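Local coordinates for protein glycoside hydrolase family 31 (Trueperella pyogenes, PDB 5I0G) that degrades cycloalternan, a cyclic oligosaccharide of glucose, probably by hydrolysing its alpha-glucosidic linkages, at residues Y454-L459 against R505-Y510; I385-P390 against G463-G468. The protein carries 1 engineered substitution. One frame throughout, in Å; residues are numbered along the deposited sequence.

In the fold
Both contacts belong to the TIM-barrel domain of this family 31 glycoside hydrolase, and their centres lie about 15 Å apart. Along the chain the segments alternate: 385-390 comes first, then 454-459, 463-468 and 505-510. Interaction 2 pairs the neighbouring barrel strands 383-388 and 463-466 and follows them to the sugar site at their C-terminal ends. Interaction 1 lies on the outer layer, where helices 453-457 and 485-506, which precede and follow strand 463-466, bring their C-terminal ends together. The two contacts touch directly: V456 and L455 of interaction 1 pack on the ring of F464, so the helix ends rest on the strand pair that reaches the bound glucose.

Interaction 1 (Y454-L459 against R505-Y510); sequences YLVEDL and RSAGKY
V456 and A507 make the apolar heart of this contact. The CG1 methyl of V456 presses on CB of A507 at 3.4 Å, a tight fit for two carbons. V456 holds CG1 anti to its own N (chi1 -173°), which sends that branch to the neighbouring segment and leaves CG2 to pack on the ring of F464. The same CG1 also meets the stem of K509, with CG 3.8 Å away and CE at 4.1 Å from V456 CG1; the lysine chain bends at chi2 (-95°) and runs past the valine in the opposite direction. Next to the valine, CG of E457 touches CB of A507 at 3.9 Å.

The polar ends of these chains find their partners beyond the two segments. OE1 of E457 forms a salt bridge with R355 and OE2 one with R453; the same R453 guanidinium hydrogen-bonds OG of S506, linking the two segments through a third residue, while OG also bonds L503 O within its own helix. K509, once past V456, reaches D460 with its ammonium group in a salt bridge.

Backbone bonds finish both helices here. Y454 O accepts from D458 N at 2.9 Å and from L459 N at 3.1 Å. On the other side the helix gives out at A507, and G508, with a phi of 81°, is the C-prime residue of a Schellman motif (K509 N to L504 O, and a weak G508 N to R505 O) that turns the chain so that K509 faces V456.

The chemistry is therefore layered: a small hydrocarbon patch made by V456, A507 and the lysine stem fits the two helix ends together, while E457 and S506 share R453 and K509 pairs with D460 just after segment 454-459.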
ATOM      1  N   TYR A 454       8.028  -9.949  24.187  1.00 25.62           N
ATOM      2  CA  TYR A 454       8.578 -11.293  24.500  1.00 25.68           C
ATOM      3  C   TYR A 454       8.940 -12.124  23.244  1.00 25.60           C
ATOM      4  O   TYR A 454       9.806 -12.981  23.316  1.00 25.79           O
ATOM      5  CB  TYR A 454       7.631 -12.088  25.401  1.00 25.77           C
ATOM      6  CG  TYR A 454       6.601 -12.896  24.642  1.00 25.49           C
ATOM      7  CD1 TYR A 454       5.390 -12.330  24.245  1.00 25.08           C
ATOM      8  CD2 TYR A 454       6.842 -14.236  24.325  1.00 25.64           C
ATOM      9  CE1 TYR A 454       4.451 -13.081  23.549  1.00 25.28           C
ATOM     10  CE2 TYR A 454       5.909 -14.987  23.633  1.00 25.52           C
ATOM     11  CZ  TYR A 454       4.725 -14.412  23.241  1.00 25.16           C
ATOM     12  OH  TYR A 454       3.824 -15.170  22.543  1.00 25.25           O
ATOM     13  N   LEU A 455       8.281 -11.875  22.110  1.00 25.43           N
ATOM     14  CA  LEU A 455       8.632 -12.554  20.849  1.00 25.33           C
ATOM     15  C   LEU A 455      10.064 -12.202  20.432  1.00 25.64           C
ATOM     16  O   LEU A 455      10.808 -13.062  19.934  1.00 25.77           O
ATOM     17  CB  LEU A 455       7.657 -12.207  19.718  1.00 24.64           C
ATOM     18  CG  LEU A 455       6.178 -12.541  19.939  1.00 24.82           C
ATOM     19  CD1 LEU A 455       5.307 -11.852  18.899  1.00 24.64           C
ATOM     20  CD2 LEU A 455       5.920 -14.038  19.906  1.00 24.94           C
ATOM     21  N   VAL A 456      10.461 -10.956  20.663  1.00 25.29           N
ATOM     22  CA  VAL A 456      11.805 -10.515  20.329  1.00 25.85           C
ATOM     23  C   VAL A 456      12.806 -10.879  21.427  1.00 27.45           C
ATOM     24  O   VAL A 456      13.862 -11.435  21.131  1.00 27.12           O
ATOM     25  CB  VAL A 456      11.883  -8.993  20.060  1.00 25.67           C
ATOM     26  CG1 VAL A 456      13.275  -8.637  19.561  1.00 26.00           C
ATOM     27  CG2 VAL A 456      10.820  -8.570  19.046  1.00 24.89           C
ATOM     28  N   GLU A 457      12.494 -10.538  22.683  1.00 29.02           N
ATOM     29  CA  GLU A 457      13.457 -10.692  23.770  1.00 30.05           C
ATOM     30  C   GLU A 457      13.611 -12.117  24.258  1.00 30.19           C
ATOM     31  O   GLU A 457      14.706 -12.506  24.607  1.00 30.43           O
ATOM     32  CB  GLU A 457      13.116  -9.784  24.946  1.00 31.89           C
ATOM     33  CG  GLU A 457      13.233  -8.302  24.602  1.00 32.91           C
ATOM     34  CD  GLU A 457      13.132  -7.388  25.816  1.00 34.35           C
ATOM     35  OE1 GLU A 457      12.784  -7.904  26.916  1.00 36.12           O
ATOM     36  OE2 GLU A 457      13.384  -6.158  25.657  1.00 34.00           O
ATOM     37  N   ASP A 458      12.533 -12.893  24.295  1.00 29.92           N
ATOM     38  CA  ASP A 458      12.588 -14.248  24.846  1.00 30.44           C
ATOM     39  C   ASP A 458      12.663 -15.338  23.761  1.00 30.40           C
ATOM     40  O   ASP A 458      13.395 -16.307  23.937  1.00 31.50           O
ATOM     41  CB  ASP A 458      11.416 -14.489  25.812  1.00 30.75           C
ATOM     42  CG  ASP A 458      11.437 -13.544  27.027  1.00 31.28           C
ATOM     43  OD1 ASP A 458      12.497 -12.974  27.344  1.00 32.39           O
ATOM     44  OD2 ASP A 458      10.388 -13.354  27.674  1.00 30.86           O
ATOM     45  N   LEU A 459      11.923 -15.189  22.666  1.00 29.59           N
ATOM     46  CA  LEU A 459      11.948 -16.148  21.552  1.00 29.94           C
ATOM     47  C   LEU A 459      12.963 -15.815  20.466  1.00 29.53           C
ATOM     48  O   LEU A 459      13.313 -16.688  19.657  1.00 29.17           O
ATOM     49  CB  LEU A 459      10.560 -16.299  20.912  1.00 30.05           C
ATOM     50  CG  LEU A 459       9.430 -16.761  21.830  1.00 31.16           C
ATOM     51  CD1 LEU A 459       8.206 -17.155  21.027  1.00 31.45           C
ATOM     52  CD2 LEU A 459       9.852 -17.916  22.708  1.00 31.98           C
ATOM     53  N   ARG A 505      14.397  -2.265  17.738  1.00 27.14           N
ATOM     54  CA  ARG A 505      15.559  -1.489  18.146  1.00 29.07           C
ATOM     55  C   ARG A 505      15.775  -1.448  19.676  1.00 28.27           C
ATOM     56  O   ARG A 505      16.910  -1.526  20.142  1.00 28.23           O
ATOM     57  CB  ARG A 505      15.504  -0.070  17.553  1.00 30.81           C
ATOM     58  CG  ARG A 505      16.884   0.449  17.229  1.00 33.61           C
ATOM     59  CD  ARG A 505      16.881   1.858  16.663  1.00 35.37           C
ATOM     60  NE  ARG A 505      16.097   1.945  15.438  1.00 36.45           N
ATOM     61  CZ  ARG A 505      14.886   2.489  15.333  1.00 39.52           C
ATOM     62  NH1 ARG A 505      14.247   3.017  16.380  1.00 40.45           N
ATOM     63  NH2 ARG A 505      14.286   2.499  14.148  1.00 41.95           N
ATOM     64  N   SER A 506      14.702  -1.349  20.450  1.00 27.31           N
ATOM     65  CA  SER A 506      14.834  -1.352  21.910  1.00 27.67           C
ATOM     66  C   SER A 506      15.188  -2.749  22.462  1.00 28.40           C
ATOM     67  O   SER A 506      15.608  -2.851  23.598  1.00 29.20           O
ATOM     68  CB  SER A 506      13.566  -0.811  22.576  1.00 27.28           C
ATOM     69  OG  SER A 506      12.493  -1.705  22.404  1.00 26.65           O
ATOM     70  N   ALA A 507      15.021  -3.805  21.663  1.00 29.10           N
ATOM     71  CA  ALA A 507      15.425  -5.171  22.039  1.00 29.88           C
ATOM     72  C   ALA A 507      16.806  -5.616  21.507  1.00 30.84           C
ATOM     73  O   ALA A 507      17.121  -6.807  21.540  1.00 31.76           O
ATOM     74  CB  ALA A 507      14.354  -6.154  21.592  1.00 29.50           C
ATOM     75  N   GLY A 508      17.626  -4.677  21.029  1.00 30.81           N
ATOM     76  CA  GLY A 508      18.951  -5.002  20.508  1.00 31.41           C
ATOM     77  C   GLY A 508      18.981  -5.535  19.072  1.00 31.90           C
ATOM     78  O   GLY A 508      19.948  -6.176  18.669  1.00 32.04           O
ATOM     79  N   LYS A 509      17.942  -5.251  18.289  1.00 31.58           N
ATOM     80  CA  LYS A 509      17.849  -5.727  16.906  1.00 30.99           C
ATOM     81  C   LYS A 509      17.822  -4.550  15.940  1.00 28.94           C
ATOM     82  O   LYS A 509      17.645  -3.413  16.350  1.00 28.48           O
ATOM     83  CB  LYS A 509      16.565  -6.534  16.713  1.00 31.71           C
ATOM     84  CG  LYS A 509      16.423  -7.732  17.636  1.00 33.95           C
ATOM     85  CD  LYS A 509      16.915  -9.032  17.007  1.00 35.03           C
ATOM     86  CE  LYS A 509      16.673 -10.186  17.968  1.00 36.40           C
ATOM     87  NZ  LYS A 509      17.037 -11.490  17.361  1.00 37.31           N
ATOM     88  N   TYR A 510      18.012  -4.852  14.661  1.00 27.30           N
ATOM     89  CA  TYR A 510      17.738  -3.921  13.558  1.00 26.48           C
ATOM     90  C   TYR A 510      16.229  -3.790  13.279  1.00 25.42           C
ATOM     91  O   TYR A 510      15.488  -4.758  13.437  1.00 25.28           O
ATOM     92  CB  TYR A 510      18.441  -4.399  12.282  1.00 26.36           C
ATOM     93  CG  TYR A 510      19.894  -3.995  12.184  1.00 27.13           C
ATOM     94  CD1 TYR A 510      20.902  -4.744  12.797  1.00 27.03           C
ATOM     95  CD2 TYR A 510      20.264  -2.861  11.452  1.00 27.39           C
ATOM     96  CE1 TYR A 510      22.231  -4.370  12.687  1.00 27.83           C
ATOM     97  CE2 TYR A 510      21.593  -2.492  11.324  1.00 28.28           C
ATOM     98  CZ  TYR A 510      22.565  -3.242  11.936  1.00 28.28           C
ATOM     99  OH  TYR A 510      23.860  -2.831  11.796  1.00 29.13           O
TER

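Interaction 2 (I385-P390 against G463-G468); sequences ILWQIP and GFKTDG. With GLC (alpha-D-glucopyranose), chain B.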
ATOM      1  N   ILE A 385      10.805 -14.112  10.657  1.00 22.41           N
ATOM      2  CA  ILE A 385       9.908 -12.945  10.640  1.00 22.20           C
ATOM      3  C   ILE A 385       8.465 -13.414  10.887  1.00 21.89           C
ATOM      4  O   ILE A 385       7.993 -14.349  10.245  1.00 21.40           O
ATOM      5  CB  ILE A 385       9.954 -12.227   9.255  1.00 22.05           C
ATOM      6  CG1 ILE A 385      11.386 -11.836   8.859  1.00 22.79           C
ATOM      7  CG2 ILE A 385       9.008 -11.030   9.211  1.00 21.90           C
ATOM      8  CD1 ILE A 385      11.969 -10.660   9.603  1.00 23.09           C
ATOM      9  N   LEU A 386       7.754 -12.736  11.786  1.00 22.11           N
ATOM     10  CA  LEU A 386       6.374 -13.079  12.081  1.00 21.99           C
ATOM     11  C   LEU A 386       5.423 -12.001  11.596  1.00 21.77           C
ATOM     12  O   LEU A 386       5.687 -10.802  11.696  1.00 20.95           O
ATOM     13  CB  LEU A 386       6.179 -13.320  13.579  1.00 22.65           C
ATOM     14  CG  LEU A 386       7.026 -14.414  14.254  1.00 22.85           C
ATOM     15  CD1 LEU A 386       6.663 -14.503  15.727  1.00 23.21           C
ATOM     16  CD2 LEU A 386       6.849 -15.766  13.587  1.00 22.86           C
ATOM     17  N   TRP A 387       4.284 -12.461  11.101  1.00 21.96           N
ATOM     18  CA  TRP A 387       3.236 -11.611  10.565  1.00 21.79           C
ATOM     19  C   TRP A 387       2.443 -10.911  11.654  1.00 21.45           C
ATOM     20  O   TRP A 387       2.280 -11.426  12.769  1.00 21.32           O
ATOM     21  CB  TRP A 387       2.319 -12.485   9.727  1.00 22.38           C
ATOM     22  CG  TRP A 387       1.300 -11.820   8.886  1.00 22.69           C
ATOM     23  CD1 TRP A 387       1.436 -11.466   7.594  1.00 22.60           C
ATOM     24  CD2 TRP A 387      -0.056 -11.535   9.246  1.00 23.08           C
ATOM     25  NE1 TRP A 387       0.262 -10.936   7.123  1.00 23.15           N
ATOM     26  CE2 TRP A 387      -0.671 -10.966   8.122  1.00 23.03           C
ATOM     27  CE3 TRP A 387      -0.796 -11.680  10.422  1.00 23.65           C
ATOM     28  CZ2 TRP A 387      -1.996 -10.550   8.119  1.00 23.65           C
ATOM     29  CZ3 TRP A 387      -2.120 -11.269  10.429  1.00 24.51           C
ATOM     30  CH2 TRP A 387      -2.708 -10.699   9.278  1.00 24.35           C
ATOM     31  N   GLN A 388       1.963  -9.722  11.318  1.00 20.79           N
ATOM     32  CA  GLN A 388       1.204  -8.865  12.236  1.00 21.04           C
ATOM     33  C   GLN A 388       0.196  -8.043  11.452  1.00 21.20           C
ATOM     34  O   GLN A 388       0.355  -7.824  10.226  1.00 20.12           O
ATOM     35  CB  GLN A 388       2.115  -7.874  12.982  1.00 21.05           C
ATOM     36  CG  GLN A 388       3.036  -8.479  14.018  1.00 21.49           C
ATOM     37  CD  GLN A 388       2.319  -8.891  15.288  1.00 21.94           C
ATOM     38  OE1 GLN A 388       2.115  -8.082  16.185  1.00 22.54           O
ATOM     39  NE2 GLN A 388       1.950 -10.153  15.373  1.00 22.71           N
ATOM     40  N   ILE A 389      -0.798  -7.550  12.191  1.00 21.46           N
ATOM     41  CA  ILE A 389      -1.842  -6.671  11.660  1.00 21.70           C
ATOM     42  C   ILE A 389      -2.094  -5.597  12.743  1.00 21.75           C
ATOM     43  O   ILE A 389      -2.057  -5.932  13.950  1.00 21.81           O
ATOM     44  CB  ILE A 389      -3.110  -7.513  11.333  1.00 22.21           C
ATOM     45  CG1 ILE A 389      -4.194  -6.705  10.620  1.00 23.26           C
ATOM     46  CG2 ILE A 389      -3.738  -8.115  12.581  1.00 22.62           C
ATOM     47  CD1 ILE A 389      -4.067  -6.716   9.125  1.00 23.67           C
ATOM     48  N   PRO A 390      -2.361  -4.319  12.353  1.00 21.12           N
ATOM     49  CA  PRO A 390      -2.638  -3.302  13.386  1.00 21.56           C
ATOM     50  C   PRO A 390      -4.148  -3.185  13.656  1.00 22.19           C
ATOM     51  O   PRO A 390      -4.731  -2.138  13.441  1.00 22.02           O
ATOM     52  CB  PRO A 390      -2.081  -2.016  12.748  1.00 21.18           C
ATOM     53  CG  PRO A 390      -2.350  -2.208  11.289  1.00 21.10           C
ATOM     54  CD  PRO A 390      -2.412  -3.704  11.015  1.00 20.98           C
ATOM     55  N   GLY A 463      12.314  -9.908  13.164  1.00 22.25           N
ATOM     56  CA  GLY A 463      11.550  -8.858  12.481  1.00 21.74           C
ATOM     57  C   GLY A 463      10.108  -9.255  12.320  1.00 21.10           C
ATOM     58  O   GLY A 463       9.711 -10.347  12.724  1.00 20.61           O
ATOM     59  N   PHE A 464       9.329  -8.370  11.719  1.00 21.09           N
ATOM     60  CA  PHE A 464       7.879  -8.515  11.648  1.00 21.10           C
ATOM     61  C   PHE A 464       7.413  -8.147  10.245  1.00 21.45           C
ATOM     62  O   PHE A 464       7.904  -7.175   9.676  1.00 20.78           O
ATOM     63  CB  PHE A 464       7.203  -7.561  12.625  1.00 21.62           C
ATOM     64  CG  PHE A 464       7.378  -7.918  14.080  1.00 21.98           C
ATOM     65  CD1 PHE A 464       6.593  -8.897  14.666  1.00 22.57           C
ATOM     66  CD2 PHE A 464       8.301  -7.247  14.871  1.00 22.42           C
ATOM     67  CE1 PHE A 464       6.731  -9.211  16.021  1.00 23.15           C
ATOM     68  CE2 PHE A 464       8.465  -7.569  16.214  1.00 23.08           C
ATOM     69  CZ  PHE A 464       7.663  -8.544  16.797  1.00 23.17           C
ATOM     70  N   LYS A 465       6.455  -8.908   9.709  1.00 21.84           N
ATOM     71  CA  LYS A 465       5.786  -8.551   8.475  1.00 22.33           C
ATOM     72  C   LYS A 465       4.575  -7.788   8.937  1.00 22.48           C
ATOM     73  O   LYS A 465       3.580  -8.374   9.377  1.00 22.39           O
ATOM     74  CB  LYS A 465       5.417  -9.764   7.601  1.00 22.92           C
ATOM     75  CG  LYS A 465       4.666  -9.399   6.317  1.00 23.40           C
ATOM     76  CD  LYS A 465       4.599 -10.543   5.309  1.00 24.04           C
ATOM     77  CE  LYS A 465       3.714 -10.177   4.126  1.00 24.42           C
ATOM     78  NZ  LYS A 465       3.401 -11.314   3.215  1.00 25.21           N
ATOM     79  N   THR A 466       4.719  -6.468   8.890  1.00 22.33           N
ATOM     80  CA  THR A 466       3.744  -5.534   9.413  1.00 22.85           C
ATOM     81  C   THR A 466       2.735  -5.261   8.314  1.00 23.02           C
ATOM     82  O   THR A 466       2.833  -4.269   7.608  1.00 24.00           O
ATOM     83  CB  THR A 466       4.429  -4.226   9.875  1.00 22.70           C
ATOM     84  OG1 THR A 466       5.522  -3.916   8.995  1.00 21.99           O
ATOM     85  CG2 THR A 466       4.943  -4.394  11.288  1.00 22.72           C
ATOM     86  N   ASP A 467       1.777  -6.168   8.189  1.00 23.52           N
ATOM     87  CA  ASP A 467       0.808  -6.188   7.089  1.00 24.32           C
ATOM     88  C   ASP A 467      -0.320  -5.213   7.375  1.00 24.00           C
ATOM     89  O   ASP A 467      -0.466  -4.756   8.507  1.00 24.36           O
ATOM     90  CB  ASP A 467       0.233  -7.610   6.929  1.00 24.86           C
ATOM     91  CG  ASP A 467      -0.196  -7.924   5.505  1.00 25.75           C
ATOM     92  OD1 ASP A 467      -0.591  -6.998   4.738  1.00 25.23           O
ATOM     93  OD2 ASP A 467      -0.123  -9.120   5.154  1.00 27.58           O
ATOM     94  N   GLY A 468      -1.134  -4.921   6.362  1.00 23.70           N
ATOM     95  CA  GLY A 468      -2.287  -4.030   6.528  1.00 23.95           C
ATOM     96  C   GLY A 468      -1.893  -2.570   6.740  1.00 23.92           C
ATOM     97  O   GLY A 468      -0.974  -2.090   6.086  1.00 24.46           O
TER
HETATM   98  C1  GLC B   2      -2.896 -10.234   3.040  1.00 27.93           C
HETATM   99  C2  GLC B   2      -1.522 -10.058   2.387  1.00 27.73           C
HETATM  100  C3  GLC B   2      -0.883 -11.411   2.113  1.00 27.60           C
HETATM  101  C4  GLC B   2      -0.895 -12.322   3.335  1.00 28.25           C
HETATM  102  C5  GLC B   2      -2.292 -12.384   3.930  1.00 29.28           C
HETATM  103  C6  GLC B   2      -2.302 -13.150   5.239  1.00 29.67           C
HETATM  104  O2  GLC B   2      -1.622  -9.334   1.146  1.00 28.20           O
HETATM  105  O3  GLC B   2       0.472 -11.264   1.675  1.00 27.62           O
HETATM  106  O4  GLC B   2      -0.508 -13.636   2.932  1.00 27.42           O
HETATM  107  O5  GLC B   2      -2.796 -11.068   4.188  1.00 28.78           O
HETATM  108  O6  GLC B   2      -3.664 -13.476   5.496  1.00 30.04           O
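From I385 to Q388 and G463 to T466 the two strands run side by side in parallel, at 32° to each other, and the ladder alternates its bonds: L386 N to G463 O, K465 N to L386 O (2.9 Å) and Q388 N to K465 O, with D467 N to Q388 O carrying it past the end of strand 463-466.

On the face of W387 and K465, the indole carries the side-chain contact. Its NE1 gives a hydrogen bond to the anti lone pair of D467 OD2 at 2.7 Å, with the carboxylate plane turned 72° from the ring. D467 OD1 takes the N-H of G468 and also pairs with R516, so both oxygens are gripped while OD2 comes within 3.2 Å of C2 of the glucose. K465, stretched out past the indole edge with CG anti to its N (chi1 178°), reaches a salt bridge with E330 and a weak hydrogen bond to the glucose O3.

On the other face CG of Q388 lies 3.6 Å from CD1 of F464. The glutamine amide is fixed at both ends, NE2 on W387 O and F338 O, OE1 on Y500.

Side chains gathered round a sugar at the C-terminal ends of parallel strands are the hallmark of a TIM-barrel active site. D467 ends the fourth strand, a place consistent with the nucleophile of family 31.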